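Local coordinates for protein adenylate cyclase (PDB 6YP4) that hydrolyses triphosphates as a CYTH-family triphosphatase, an activity that dominates over its putative adenylyl cyclase function, at residues 12-17 with 184-189. Sequence-based numbering, arbitrary orientation.
Sequences PSAHQL and KGIPYE
The pyrrolidine ring of Pro-187 meets the helix through its CG, which lies 4.1 Å from CB of Ala-14. No aromatic ring takes part in the contact across the two segments. O of Ile-186 lies 3.4 Å from CD1 of Tyr-188, at the edge of the ring and in its plane. The hydroxyl of Tyr-188 hydrogen-bonds to Glu-178 and Lys-182, and both Ile-186 and Tyr-188 touch Leu-181 of helix 170-183. The His-15 ring belongs to another side of helix 12-22, where it meets the ring of Tyr-161.

Ile-186 carries most of the remaining packing and divides it between two branches. With chi1 at -45°, CG1 lies beside the backbone N and CG2 anti to it, which turns CG2 to Ala-14. CG2 of Ile-186 lies 4.3 Å from CB of Ala-14 and 3.9 Å from O of the same alanine. The other branch turns at CG1 (chi2 -79°) and takes CD1 up to the next turn of the helix. CD1 of Ile-186 lies 3.9 Å from CB of Leu-17 and 3.8 Å from the carbonyl carbon of Leu-17. The isoleucine therefore packs on helix backbone as well as on side chains.

The contact is apolar and small, burying 163 Å² over both sides. Ala-14 and Ile-186 are buried, whereas Leu-17 and Pro-187 are exposed. The small side chain of Ala-14 probably allows the close approach: CA of Ala-14 lies 5.9 Å from CA of Ile-186.

Gly-185 has positive phi and ends helix 170-183 in a Schellman motif. Ile-186 and Pro-187 then run past helix 12-22 toward strand 189-190, where the backbone of Glu-189 hydrogen-bonds to that of Arg-8 in strand 2-9. This is peripheral helix-to-loop packing in the CYTH fold, away from the ligand pocket, and joins the first helix to the loop after helix 170-183.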
ATOM      1  N   PRO A  12      -8.421 -20.495 -14.417  1.00 33.62           N
ATOM      2  CA  PRO A  12      -7.400 -19.671 -15.086  1.00 33.29           C
ATOM      3  C   PRO A  12      -7.968 -18.709 -16.115  1.00 31.49           C
ATOM      4  O   PRO A  12      -7.517 -17.564 -16.203  1.00 29.52           O
ATOM      5  CB  PRO A  12      -6.497 -20.717 -15.754  1.00 28.57           C
ATOM      6  CG  PRO A  12      -6.619 -21.932 -14.847  1.00 29.52           C
ATOM      7  CD  PRO A  12      -8.088 -21.931 -14.441  1.00 32.05           C
ATOM      8  N   SER A  13      -8.933 -19.151 -16.914  1.00 29.53           N
ATOM      9  CA  SER A  13      -9.465 -18.287 -17.960  1.00 28.35           C
ATOM     10  C   SER A  13     -10.168 -17.081 -17.360  1.00 33.96           C
ATOM     11  O   SER A  13     -10.016 -15.957 -17.861  1.00 30.34           O
ATOM     12  CB  SER A  13     -10.398 -19.088 -18.892  1.00 32.14           C
ATOM     13  OG  SER A  13     -11.585 -19.541 -18.252  1.00 27.95           O
ATOM     14  N   ALA A  14     -10.900 -17.270 -16.257  1.00 32.38           N
ATOM     15  CA  ALA A  14     -11.523 -16.103 -15.633  1.00 32.43           C
ATOM     16  C   ALA A  14     -10.463 -15.149 -15.111  1.00 36.09           C
ATOM     17  O   ALA A  14     -10.590 -13.933 -15.273  1.00 35.59           O
ATOM     18  CB  ALA A  14     -12.473 -16.510 -14.508  1.00 26.62           C
ATOM     19  N   HIS A  15      -9.393 -15.686 -14.512  1.00 34.28           N
ATOM     20  CA  HIS A  15      -8.309 -14.844 -14.002  1.00 32.77           C
ATOM     21  C   HIS A  15      -7.632 -14.074 -15.132  1.00 30.72           C
ATOM     22  O   HIS A  15      -7.331 -12.877 -14.993  1.00 31.30           O
ATOM     23  CB  HIS A  15      -7.292 -15.714 -13.252  1.00 34.44           C
ATOM     24  CG  HIS A  15      -6.081 -14.969 -12.774  1.00 34.28           C
ATOM     25  ND1 HIS A  15      -4.949 -14.809 -13.546  1.00 30.00           N
ATOM     26  CD2 HIS A  15      -5.823 -14.349 -11.596  1.00 37.73           C
ATOM     27  CE1 HIS A  15      -4.050 -14.111 -12.868  1.00 31.10           C
ATOM     28  NE2 HIS A  15      -4.554 -13.826 -11.681  1.00 30.86           N
ATOM     29  N   GLN A  16      -7.369 -14.751 -16.250  1.00 25.69           N
ATOM     30  CA  GLN A  16      -6.813 -14.098 -17.429  1.00 30.21           C
ATOM     31  C   GLN A  16      -7.683 -12.932 -17.884  1.00 33.52           C
ATOM     32  O   GLN A  16      -7.194 -11.807 -18.049  1.00 31.50           O
ATOM     33  CB  GLN A  16      -6.658 -15.121 -18.557  1.00 33.98           C
ATOM     34  CG  GLN A  16      -6.273 -14.531 -19.912  1.00 29.33           C
ATOM     35  CD  GLN A  16      -4.827 -14.051 -19.951  1.00 29.02           C
ATOM     36  OE1 GLN A  16      -3.910 -14.745 -19.501  1.00 32.88           O
ATOM     37  NE2 GLN A  16      -4.618 -12.863 -20.496  1.00 32.30           N
ATOM     38  N   LEU A  17      -8.979 -13.176 -18.109  1.00 28.50           N
ATOM     39  CA  LEU A  17      -9.817 -12.122 -18.677  1.00 29.19           C
ATOM     40  C   LEU A  17     -10.018 -10.966 -17.687  1.00 34.12           C
ATOM     41  O   LEU A  17     -10.039  -9.798 -18.090  1.00 33.29           O
ATOM     42  CB  LEU A  17     -11.147 -12.700 -19.152  1.00 29.25           C
ATOM     43  CG  LEU A  17     -11.076 -13.612 -20.381  1.00 35.49           C
ATOM     44  CD1 LEU A  17     -12.425 -14.234 -20.705  1.00 26.14           C
ATOM     45  CD2 LEU A  17     -10.542 -12.891 -21.590  1.00 38.49           C
ATOM     46  N   LYS A 184     -18.223  -7.116 -17.248  1.00 40.59           N
ATOM     47  CA  LYS A 184     -17.112  -7.702 -17.990  1.00 38.97           C
ATOM     48  C   LYS A 184     -17.248  -9.212 -18.220  1.00 52.59           C
ATOM     49  O   LYS A 184     -16.380  -9.801 -18.876  1.00 55.22           O
ATOM     50  CB  LYS A 184     -15.789  -7.413 -17.282  1.00 42.80           C
ATOM     51  CG  LYS A 184     -15.457  -5.917 -17.161  1.00 49.64           C
ATOM     52  CD  LYS A 184     -15.240  -5.256 -18.527  1.00 47.55           C
ATOM     53  CE  LYS A 184     -14.855  -3.780 -18.349  1.00 51.92           C
ATOM     54  NZ  LYS A 184     -15.218  -2.930 -19.517  1.00 44.84           N
ATOM     55  N   GLY A 185     -18.296  -9.855 -17.712  1.00 45.75           N
ATOM     56  CA  GLY A 185     -18.479 -11.281 -17.974  1.00 40.00           C
ATOM     57  C   GLY A 185     -17.558 -12.225 -17.232  1.00 43.09           C
ATOM     58  O   GLY A 185     -17.197 -13.286 -17.770  1.00 49.28           O
ATOM     59  N   ILE A 186     -17.214 -11.897 -15.994  1.00 39.39           N
ATOM     60  CA  ILE A 186     -16.257 -12.648 -15.190  1.00 38.99           C
ATOM     61  C   ILE A 186     -17.052 -13.429 -14.131  1.00 38.41           C
ATOM     62  O   ILE A 186     -17.623 -12.826 -13.213  1.00 38.82           O
ATOM     63  CB  ILE A 186     -15.196 -11.744 -14.546  1.00 35.39           C
ATOM     64  CG1 ILE A 186     -14.673 -10.748 -15.564  1.00 39.13           C
ATOM     65  CG2 ILE A 186     -14.054 -12.588 -13.965  1.00 36.36           C
ATOM     66  CD1 ILE A 186     -13.645 -11.386 -16.501  1.00 33.73           C
ATOM     67  N   PRO A 187     -17.120 -14.753 -14.243  1.00 39.17           N
ATOM     68  CA  PRO A 187     -17.759 -15.550 -13.188  1.00 41.89           C
ATOM     69  C   PRO A 187     -17.042 -15.363 -11.862  1.00 49.53           C
ATOM     70  O   PRO A 187     -15.822 -15.225 -11.806  1.00 42.79           O
ATOM     71  CB  PRO A 187     -17.596 -16.987 -13.676  1.00 41.01           C
ATOM     72  CG  PRO A 187     -16.513 -16.942 -14.709  1.00 44.46           C
ATOM     73  CD  PRO A 187     -16.503 -15.574 -15.297  1.00 38.91           C
ATOM     74  N   TYR A 188     -17.805 -15.417 -10.782  1.00 40.28           N
ATOM     75  CA  TYR A 188     -17.218 -15.250  -9.465  1.00 43.39           C
ATOM     76  C   TYR A 188     -18.191 -15.807  -8.438  1.00 45.46           C
ATOM     77  O   TYR A 188     -19.382 -15.972  -8.711  1.00 45.33           O
ATOM     78  CB  TYR A 188     -16.903 -13.772  -9.186  1.00 38.27           C
ATOM     79  CG  TYR A 188     -18.144 -12.939  -8.970  1.00 41.80           C
ATOM     80  CD1 TYR A 188     -18.814 -12.370 -10.046  1.00 42.11           C
ATOM     81  CD2 TYR A 188     -18.639 -12.710  -7.691  1.00 42.83           C
ATOM     82  CE1 TYR A 188     -19.968 -11.613  -9.854  1.00 43.01           C
ATOM     83  CE2 TYR A 188     -19.785 -11.951  -7.491  1.00 46.46           C
ATOM     84  CZ  TYR A 188     -20.444 -11.413  -8.578  1.00 44.38           C
ATOM     85  OH  TYR A 188     -21.571 -10.657  -8.371  1.00 53.76           O
ATOM     86  N   GLU A 189     -17.661 -16.110  -7.253  1.00 40.71           N
ATOM     87  CA  GLU A 189     -18.481 -16.332  -6.071  1.00 48.50           C
ATOM     88  C   GLU A 189     -17.820 -15.646  -4.887  1.00 46.83           C
ATOM     89  O   GLU A 189     -16.646 -15.268  -4.939  1.00 43.54           O
ATOM     90  CB  GLU A 189     -18.679 -17.823  -5.757  1.00 46.78           C
ATOM     91  CG  GLU A 189     -19.290 -18.643  -6.881  1.00 59.90           C
ATOM     92  CD  GLU A 189     -20.747 -18.286  -7.188  1.00 73.63           C
ATOM     93  OE1 GLU A 189     -21.438 -17.738  -6.300  1.00 83.83           O
ATOM     94  OE2 GLU A 189     -21.200 -18.552  -8.327  1.00 71.90           O
TER